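Local coordinates for gamma-glutamyl-gamma-aminobutyrate hydrolase PuuD (Escherichia coli, PDB 6VTV), which hydrolyses the gamma-glutamyl linkage of gamma-glutamyl-gamma-aminobutyrate, releasing 4-aminobutanoate and glutamate in the last step of putrescine breakdown, at residues Glu33-Ala38 / Gln224-Trp229; Ile112-Ile117 / Pro218-Val223. One frame throughout, in Å; residues are numbered along the deposited sequence.

In the fold
After strands 13-23 and 26-32 the chain enters helix 33-42, whose first turns give one side of contact 1. It then runs through strand 68-71 and helix 94-109 to strand 114-117, which leads into Cys118, the predicted nucleophile. About a hundred residues later strand 220-223 returns beside strand 114-117 and closes contact 2. The loop that follows, 224-229, carries the predicted active-site residues His226 and Glu228 back to helix 33-42 and closes contact 1, so the loop of contact 2 lies wholly within that of contact 1. Ile117 joins the two: its CG2 packs on Tyr35 and Glu228. Contact 2 pairs two neighbouring strands of the central sheet, and contact 1 ties its active-site end to helix 33-42.

Contact 1: Glu33-Ala38 / Gln224-Trp229; sequences EKYLNA and QWHPEW
Lys34 and Tyr35, in the first turn of helix 33-42, meet Glu228 in the loop that carries His226 and Glu228, predicted with Cys118 to form the Cys-His-Glu active site of this class I glutamine amidotransferase-like fold. Lys34 lays its aliphatic carbons beside the Glu228 side chain, Lys34 CG to Glu228 CG being 3.8 Å. The chain bends at its last torsion (chi4 76°), which puts Lys34 NZ 2.8 Å from Glu228 OE2 in a salt bridge. A lysine suits this place because its long chain packs while its end carries charge; CD also meets the edge of the Trp229 ring. Gln32 and Tyr157 make further hydrogen bonds with NZ, fixing the ammonium group.

Tyr35 comes next and stacks on the acid. Its ring and the carboxylate are nearly parallel, 18° apart, with Tyr35 CE1 3.3 Å from Glu228 CD. Glu228 CG adds a CH-pi contact over a face of the ring, 3.9 Å from the Tyr35 centroid and offset toward the rim. A tyrosine suits the place because its flat ring can lie against the equally flat carboxylate and the CG methylene. Tyr35 OH reaches the edge of the imidazole, 3.1 Å from His226 CE1.

Ala38, one turn on, brings only a methyl group, which lets the backbone of Glu228 come close: Ala38 CB lies 4.1 Å from Glu228 CA. A type I turn from His226 to Trp229 brings His226 and Glu228 together, and the Glu228 chain, bent at chi2 (-82°), lies between helix and histidine. Its OE2 is gripped by two donors: the anti lone pair takes Lys34 NZ, while the syn lone pair of Glu228 OE2 takes His226 ND1 at 2.6 Å, in the imidazole plane.

Contact 2: Ile112-Ile117 / Pro218-Val223; sequences IPIFAI and PFALGV
Phe219, Val223 and Phe115 bury the most surface where strands 114-117 and 220-223 run side by side in the central parallel part of the sheet, as in the alpha/beta core of class I glutamine amidotransferases. Phe219 leads into its strand: Phe219 O accepts the Ile114 N-H at 2.8 Å. Its chi1 of -168° sets CG anti to the backbone N, and the ring beyond brings Phe219 CD1 to 3.6 Å from Ile114 O. A phenylalanine suits this buried spot, where its ring meets Phe244 and Ala247 of helix 235-254.

Phe115 and Leu221, paired across the strands, lie side by side, with Phe115 CE1 3.8 Å from Leu221 CD2. Val223 ends its strand; its beta-branched side chain sends methyl CG1 toward Phe115 CE1 and CG2 toward Ile117 CG1, each pair 4.3 Å apart. The face with Ile114, Ala116 and Ala220, where Gly222 adds no side chain, is covered in part by helix 94-109, which meets Ile114 and Ala220.

Leu221 N also binds Ile114 O, Ala116 N Leu221 O and Val223 N Ala116 O. These bonds satisfy buried backbone groups facing across the pair, while Phe115 and Ile117 bond to strand 68-71; apolar side chains complete this buried pairing.

Contact 1: Glu33-Ala38 / Gln224-Trp229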
ATOM      1  N   GLU B  33      -3.525  -1.942   9.105  1.00 20.34           N
ATOM      2  CA  GLU B  33      -4.649  -1.018   8.994  1.00 21.92           C
ATOM      3  C   GLU B  33      -4.676  -0.005  10.133  1.00 25.70           C
ATOM      4  O   GLU B  33      -5.155   1.119   9.941  1.00 23.15           O
ATOM      5  CB  GLU B  33      -5.967  -1.794   8.945  1.00 23.76           C
ATOM      6  CG  GLU B  33      -6.215  -2.504   7.623  1.00 28.93           C
ATOM      7  CD  GLU B  33      -7.654  -2.955   7.453  1.00 34.71           C
ATOM      8  OE1 GLU B  33      -8.466  -2.734   8.378  1.00 38.52           O
ATOM      9  OE2 GLU B  33      -7.971  -3.534   6.393  1.00 34.71           O
ATOM     10  N   LYS B  34      -4.172  -0.369  11.316  1.00 22.17           N
ATOM     11  CA  LYS B  34      -4.239   0.562  12.439  1.00 24.94           C
ATOM     12  C   LYS B  34      -3.387   1.802  12.196  1.00 20.31           C
ATOM     13  O   LYS B  34      -3.725   2.886  12.684  1.00 23.03           O
ATOM     14  CB  LYS B  34      -3.834  -0.129  13.742  1.00 24.37           C
ATOM     15  CG  LYS B  34      -2.466  -0.794  13.750  1.00 22.08           C
ATOM     16  CD  LYS B  34      -2.156  -1.294  15.159  1.00 25.23           C
ATOM     17  CE  LYS B  34      -1.022  -2.308  15.184  1.00 28.47           C
ATOM     18  NZ  LYS B  34       0.319  -1.674  15.029  1.00 23.10           N
ATOM     19  N   TYR B  35      -2.291   1.675  11.443  1.00 20.26           N
ATOM     20  CA  TYR B  35      -1.551   2.866  11.039  1.00 22.79           C
ATOM     21  C   TYR B  35      -2.375   3.718  10.082  1.00 25.09           C
ATOM     22  O   TYR B  35      -2.308   4.951  10.120  1.00 23.71           O
ATOM     23  CB  TYR B  35      -0.220   2.471  10.402  1.00 21.94           C
ATOM     24  CG  TYR B  35       0.736   1.812  11.368  1.00 24.85           C
ATOM     25  CD1 TYR B  35       1.430   2.561  12.309  1.00 28.49           C
ATOM     26  CD2 TYR B  35       0.933   0.438  11.349  1.00 23.96           C
ATOM     27  CE1 TYR B  35       2.304   1.962  13.196  1.00 29.09           C
ATOM     28  CE2 TYR B  35       1.801  -0.171  12.233  1.00 27.26           C
ATOM     29  CZ  TYR B  35       2.482   0.595  13.156  1.00 27.14           C
ATOM     30  OH  TYR B  35       3.346  -0.009  14.038  1.00 28.67           O
ATOM     31  N   LEU B  36      -3.172   3.069   9.229  1.00 22.99           N
ATOM     32  CA  LEU B  36      -4.007   3.795   8.280  1.00 24.49           C
ATOM     33  C   LEU B  36      -5.176   4.476   8.976  1.00 23.70           C
ATOM     34  O   LEU B  36      -5.502   5.628   8.668  1.00 26.94           O
ATOM     35  CB  LEU B  36      -4.518   2.840   7.203  1.00 21.75           C
ATOM     36  CG  LEU B  36      -3.476   2.425   6.170  1.00 23.59           C
ATOM     37  CD1 LEU B  36      -3.929   1.187   5.420  1.00 22.16           C
ATOM     38  CD2 LEU B  36      -3.218   3.575   5.219  1.00 27.08           C
ATOM     39  N   ASN B  37      -5.823   3.774   9.911  1.00 27.42           N
ATOM     40  CA  ASN B  37      -6.994   4.326  10.586  1.00 25.35           C
ATOM     41  C   ASN B  37      -6.651   5.607  11.336  1.00 27.29           C
ATOM     42  O   ASN B  37      -7.461   6.541  11.389  1.00 26.75           O
ATOM     43  CB  ASN B  37      -7.582   3.290  11.545  1.00 30.24           C
ATOM     44  CG  ASN B  37      -7.979   2.004  10.846  1.00 34.61           C
ATOM     45  OD1 ASN B  37      -8.362   2.011   9.676  1.00 37.26           O
ATOM     46  ND2 ASN B  37      -7.888   0.890  11.563  1.00 32.66           N
ATOM     47  N   ALA B  38      -5.452   5.672  11.919  1.00 25.11           N
ATOM     48  CA  ALA B  38      -5.069   6.851  12.691  1.00 23.77           C
ATOM     49  C   ALA B  38      -4.891   8.070  11.794  1.00 23.45           C
ATOM     50  O   ALA B  38      -5.280   9.182  12.167  1.00 25.16           O
ATOM     51  CB  ALA B  38      -3.791   6.568  13.477  1.00 23.61           C
ATOM     52  N   GLN B 224       8.804   6.409  20.066  1.00 21.76           N
ATOM     53  CA  GLN B 224       9.160   5.003  20.197  1.00 20.47           C
ATOM     54  C   GLN B 224       7.956   4.121  20.502  1.00 21.63           C
ATOM     55  O   GLN B 224       7.985   2.924  20.192  1.00 19.96           O
ATOM     56  CB  GLN B 224      10.228   4.839  21.285  1.00 23.82           C
ATOM     57  CG  GLN B 224      10.742   3.419  21.476  1.00 24.28           C
ATOM     58  CD  GLN B 224      11.470   2.883  20.257  1.00 25.46           C
ATOM     59  OE1 GLN B 224      12.644   3.187  20.034  1.00 27.39           O
ATOM     60  NE2 GLN B 224      10.777   2.074  19.463  1.00 18.71           N
ATOM     61  N   TRP B 225       6.899   4.683  21.079  1.00 18.79           N
ATOM     62  CA  TRP B 225       5.704   3.917  21.396  1.00 23.09           C
ATOM     63  C   TRP B 225       4.796   3.849  20.167  1.00 25.51           C
ATOM     64  O   TRP B 225       5.179   4.233  19.059  1.00 25.85           O
ATOM     65  CB  TRP B 225       4.997   4.517  22.609  1.00 23.17           C
ATOM     66  CG  TRP B 225       4.550   5.938  22.446  1.00 21.58           C
ATOM     67  CD1 TRP B 225       3.319   6.368  22.046  1.00 21.26           C
ATOM     68  CD2 TRP B 225       5.320   7.118  22.710  1.00 23.85           C
ATOM     69  NE1 TRP B 225       3.277   7.741  22.032  1.00 22.27           N
ATOM     70  CE2 TRP B 225       4.493   8.227  22.436  1.00 22.47           C
ATOM     71  CE3 TRP B 225       6.631   7.345  23.146  1.00 22.64           C
ATOM     72  CZ2 TRP B 225       4.933   9.541  22.582  1.00 24.01           C
ATOM     73  CZ3 TRP B 225       7.065   8.653  23.291  1.00 23.03           C
ATOM     74  CH2 TRP B 225       6.218   9.732  23.010  1.00 24.90           C
ATOM     75  N   HIS B 226       3.572   3.349  20.356  1.00 23.78           N
ATOM     76  CA  HIS B 226       2.630   3.101  19.266  1.00 22.28           C
ATOM     77  C   HIS B 226       1.374   3.937  19.485  1.00 26.80           C
ATOM     78  O   HIS B 226       0.378   3.450  20.042  1.00 26.24           O
ATOM     79  CB  HIS B 226       2.283   1.616  19.167  1.00 24.41           C
ATOM     80  CG  HIS B 226       3.346   0.792  18.509  1.00 27.48           C
ATOM     81  ND1 HIS B 226       3.177   0.215  17.269  1.00 26.62           N
ATOM     82  CD2 HIS B 226       4.589   0.446  18.919  1.00 25.21           C
ATOM     83  CE1 HIS B 226       4.271  -0.449  16.942  1.00 27.72           C
ATOM     84  NE2 HIS B 226       5.143  -0.326  17.926  1.00 25.80           N
ATOM     85  N   PRO B 227       1.377   5.201  19.048  1.00 22.92           N
ATOM     86  CA  PRO B 227       0.167   6.024  19.177  1.00 21.61           C
ATOM     87  C   PRO B 227      -0.928   5.660  18.186  1.00 23.49           C
ATOM     88  O   PRO B 227      -2.061   6.130  18.345  1.00 25.01           O
ATOM     89  CB  PRO B 227       0.685   7.445  18.935  1.00 21.95           C
ATOM     90  CG  PRO B 227       1.861   7.255  18.028  1.00 17.90           C
ATOM     91  CD  PRO B 227       2.479   5.926  18.389  1.00 18.27           C
ATOM     92  N   GLU B 228      -0.632   4.839  17.177  1.00 21.56           N
ATOM     93  CA  GLU B 228      -1.658   4.439  16.221  1.00 20.67           C
ATOM     94  C   GLU B 228      -2.687   3.497  16.832  1.00 25.87           C
ATOM     95  O   GLU B 228      -3.773   3.335  16.266  1.00 25.42           O
ATOM     96  CB  GLU B 228      -1.010   3.777  15.001  1.00 20.90           C
ATOM     97  CG  GLU B 228      -0.741   2.289  15.173  1.00 24.62           C
ATOM     98  CD  GLU B 228       0.538   2.004  15.939  1.00 22.85           C
ATOM     99  OE1 GLU B 228       1.201   2.966  16.380  1.00 20.56           O
ATOM    100  OE2 GLU B 228       0.884   0.813  16.098  1.00 22.53           O
ATOM    101  N   TRP B 229      -2.373   2.880  17.970  1.00 23.43           N
ATOM    102  CA  TRP B 229      -3.256   1.901  18.596  1.00 24.98           C
ATOM    103  C   TRP B 229      -4.511   2.591  19.113  1.00 26.50           C
ATOM    104  O   TRP B 229      -4.455   3.330  20.101  1.00 31.03           O
ATOM    105  CB  TRP B 229      -2.521   1.191  19.728  1.00 23.01           C
ATOM    106  CG  TRP B 229      -3.376   0.223  20.478  1.00 26.15           C
ATOM    107  CD1 TRP B 229      -3.866   0.373  21.743  1.00 28.55           C
ATOM    108  CD2 TRP B 229      -3.840  -1.052  20.016  1.00 28.93           C
ATOM    109  NE1 TRP B 229      -4.610  -0.726  22.096  1.00 29.13           N
ATOM    110  CE2 TRP B 229      -4.608  -1.616  21.054  1.00 31.63           C
ATOM    111  CE3 TRP B 229      -3.680  -1.770  18.828  1.00 26.32           C
ATOM    112  CZ2 TRP B 229      -5.216  -2.865  20.938  1.00 35.99           C
ATOM    113  CZ3 TRP B 229      -4.284  -3.008  18.714  1.00 32.12           C
ATOM    114  CH2 TRP B 229      -5.042  -3.544  19.763  1.00 36.43           C
TER

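Contact 2: Ile112-Ile117 / Pro218-Val223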
ATOM      1  N   ILE B 112       9.559  18.490   4.231  1.00 30.41           N
ATOM      2  CA  ILE B 112       8.271  17.793   4.256  1.00 29.53           C
ATOM      3  C   ILE B 112       8.057  17.215   5.653  1.00 27.88           C
ATOM      4  O   ILE B 112       8.977  16.589   6.201  1.00 30.93           O
ATOM      5  CB  ILE B 112       8.235  16.694   3.198  1.00 31.76           C
ATOM      6  CG1 ILE B 112       8.462  17.283   1.804  1.00 33.75           C
ATOM      7  CG2 ILE B 112       6.916  15.936   3.252  1.00 29.12           C
ATOM      8  CD1 ILE B 112       8.656  16.235   0.730  1.00 32.46           C
ATOM      9  N   PRO B 113       6.883  17.405   6.256  1.00 28.29           N
ATOM     10  CA  PRO B 113       6.655  16.875   7.605  1.00 27.35           C
ATOM     11  C   PRO B 113       6.796  15.360   7.650  1.00 28.45           C
ATOM     12  O   PRO B 113       6.406  14.651   6.720  1.00 25.29           O
ATOM     13  CB  PRO B 113       5.222  17.317   7.922  1.00 28.74           C
ATOM     14  CG  PRO B 113       5.003  18.518   7.063  1.00 30.60           C
ATOM     15  CD  PRO B 113       5.763  18.244   5.796  1.00 30.16           C
ATOM     16  N   ILE B 114       7.369  14.871   8.748  1.00 26.03           N
ATOM     17  CA  ILE B 114       7.572  13.446   8.974  1.00 24.45           C
ATOM     18  C   ILE B 114       7.016  13.085  10.343  1.00 24.73           C
ATOM     19  O   ILE B 114       7.251  13.795  11.327  1.00 23.46           O
ATOM     20  CB  ILE B 114       9.064  13.052   8.888  1.00 23.74           C
ATOM     21  CG1 ILE B 114       9.690  13.555   7.587  1.00 32.33           C
ATOM     22  CG2 ILE B 114       9.229  11.544   9.015  1.00 26.23           C
ATOM     23  CD1 ILE B 114      11.186  13.336   7.514  1.00 34.25           C
ATOM     24  N   PHE B 115       6.276  11.980  10.404  1.00 22.37           N
ATOM     25  CA  PHE B 115       5.836  11.394  11.664  1.00 22.06           C
ATOM     26  C   PHE B 115       6.228   9.925  11.659  1.00 23.53           C
ATOM     27  O   PHE B 115       5.777   9.163  10.797  1.00 25.24           O
ATOM     28  CB  PHE B 115       4.328  11.554  11.869  1.00 22.03           C
ATOM     29  CG  PHE B 115       3.856  11.128  13.230  1.00 29.64           C
ATOM     30  CD1 PHE B 115       4.607  11.419  14.358  1.00 28.18           C
ATOM     31  CD2 PHE B 115       2.662  10.443  13.384  1.00 32.75           C
ATOM     32  CE1 PHE B 115       4.179  11.029  15.614  1.00 26.15           C
ATOM     33  CE2 PHE B 115       2.228  10.052  14.639  1.00 35.62           C
ATOM     34  CZ  PHE B 115       2.987  10.347  15.754  1.00 20.62           C
ATOM     35  N   ALA B 116       7.066   9.534  12.614  1.00 24.31           N
ATOM     36  CA  ALA B 116       7.661   8.208  12.654  1.00 24.64           C
ATOM     37  C   ALA B 116       7.280   7.498  13.946  1.00 26.27           C
ATOM     38  O   ALA B 116       7.256   8.111  15.017  1.00 23.98           O
ATOM     39  CB  ALA B 116       9.180   8.298  12.526  1.00 23.36           C
ATOM     40  N   ILE B 117       6.988   6.203  13.840  1.00 26.34           N
ATOM     41  CA  ILE B 117       6.497   5.401  14.955  1.00 26.36           C
ATOM     42  C   ILE B 117       7.403   4.188  15.128  1.00 26.45           C
ATOM     43  O   ILE B 117       7.628   3.435  14.173  1.00 21.91           O
ATOM     44  CB  ILE B 117       5.038   4.959  14.735  1.00 25.91           C
ATOM     45  CG1 ILE B 117       4.099   6.168  14.762  1.00 18.91           C
ATOM     46  CG2 ILE B 117       4.627   3.925  15.782  1.00 21.15           C
ATOM     47  CD1 ILE B 117       2.639   5.812  14.563  1.00 19.87           C
ATOM     48  N   PRO B 218      10.478  21.950  10.204  1.00 36.33           N
ATOM     49  CA  PRO B 218       9.169  22.354  10.752  1.00 34.41           C
ATOM     50  C   PRO B 218       8.497  21.279  11.587  1.00 31.95           C
ATOM     51  O   PRO B 218       7.934  21.588  12.644  1.00 35.64           O
ATOM     52  CB  PRO B 218       8.353  22.685   9.494  1.00 36.06           C
ATOM     53  CG  PRO B 218       9.366  23.017   8.461  1.00 39.23           C
ATOM     54  CD  PRO B 218      10.552  22.145   8.746  1.00 37.70           C
ATOM     55  N   PHE B 219       8.547  20.019  11.150  1.00 29.66           N
ATOM     56  CA  PHE B 219       7.878  18.940  11.882  1.00 29.70           C
ATOM     57  C   PHE B 219       8.441  17.609  11.374  1.00 29.01           C
ATOM     58  O   PHE B 219       7.942  17.049  10.400  1.00 27.52           O
ATOM     59  CB  PHE B 219       6.373  19.002  11.712  1.00 31.04           C
ATOM     60  CG  PHE B 219       5.617  18.103  12.650  1.00 31.67           C
ATOM     61  CD1 PHE B 219       5.462  16.755  12.368  1.00 22.94           C
ATOM     62  CD2 PHE B 219       5.056  18.608  13.811  1.00 32.82           C
ATOM     63  CE1 PHE B 219       4.768  15.927  13.228  1.00 25.54           C
ATOM     64  CE2 PHE B 219       4.359  17.784  14.674  1.00 31.96           C
ATOM     65  CZ  PHE B 219       4.215  16.442  14.381  1.00 26.61           C
ATOM     66  N   ALA B 220       9.471  17.114  12.057  1.00 29.48           N
ATOM     67  CA  ALA B 220      10.041  15.794  11.786  1.00 28.68           C
ATOM     68  C   ALA B 220      10.132  15.086  13.135  1.00 29.39           C
ATOM     69  O   ALA B 220      11.171  15.127  13.795  1.00 29.33           O
ATOM     70  CB  ALA B 220      11.395  15.898  11.095  1.00 27.96           C
ATOM     71  N   LEU B 221       9.038  14.444  13.535  1.00 25.36           N
ATOM     72  CA  LEU B 221       8.888  13.889  14.872  1.00 23.62           C
ATOM     73  C   LEU B 221       8.876  12.368  14.827  1.00 24.04           C
ATOM     74  O   LEU B 221       8.253  11.765  13.946  1.00 20.19           O
ATOM     75  CB  LEU B 221       7.597  14.397  15.522  1.00 28.14           C
ATOM     76  CG  LEU B 221       7.181  13.758  16.848  1.00 27.45           C
ATOM     77  CD1 LEU B 221       8.139  14.156  17.962  1.00 26.08           C
ATOM     78  CD2 LEU B 221       5.750  14.136  17.198  1.00 29.80           C
ATOM     79  N   GLY B 222       9.563  11.756  15.777  1.00 23.22           N
ATOM     80  CA  GLY B 222       9.506  10.315  15.952  1.00 24.20           C
ATOM     81  C   GLY B 222       9.196   9.965  17.391  1.00 27.39           C
ATOM     82  O   GLY B 222       9.649  10.640  18.316  1.00 25.85           O
ATOM     83  N   VAL B 223       8.399   8.914  17.571  1.00 24.28           N
ATOM     84  CA  VAL B 223       8.078   8.397  18.894  1.00 22.43           C
ATOM     85  C   VAL B 223       8.361   6.902  18.908  1.00 22.96           C
ATOM     86  O   VAL B 223       8.205   6.209  17.898  1.00 20.91           O
ATOM     87  CB  VAL B 223       6.613   8.686  19.307  1.00 24.00           C
ATOM     88  CG1 VAL B 223       6.333  10.181  19.269  1.00 23.88           C
ATOM     89  CG2 VAL B 223       5.635   7.937  18.414  1.00 23.30           C
TER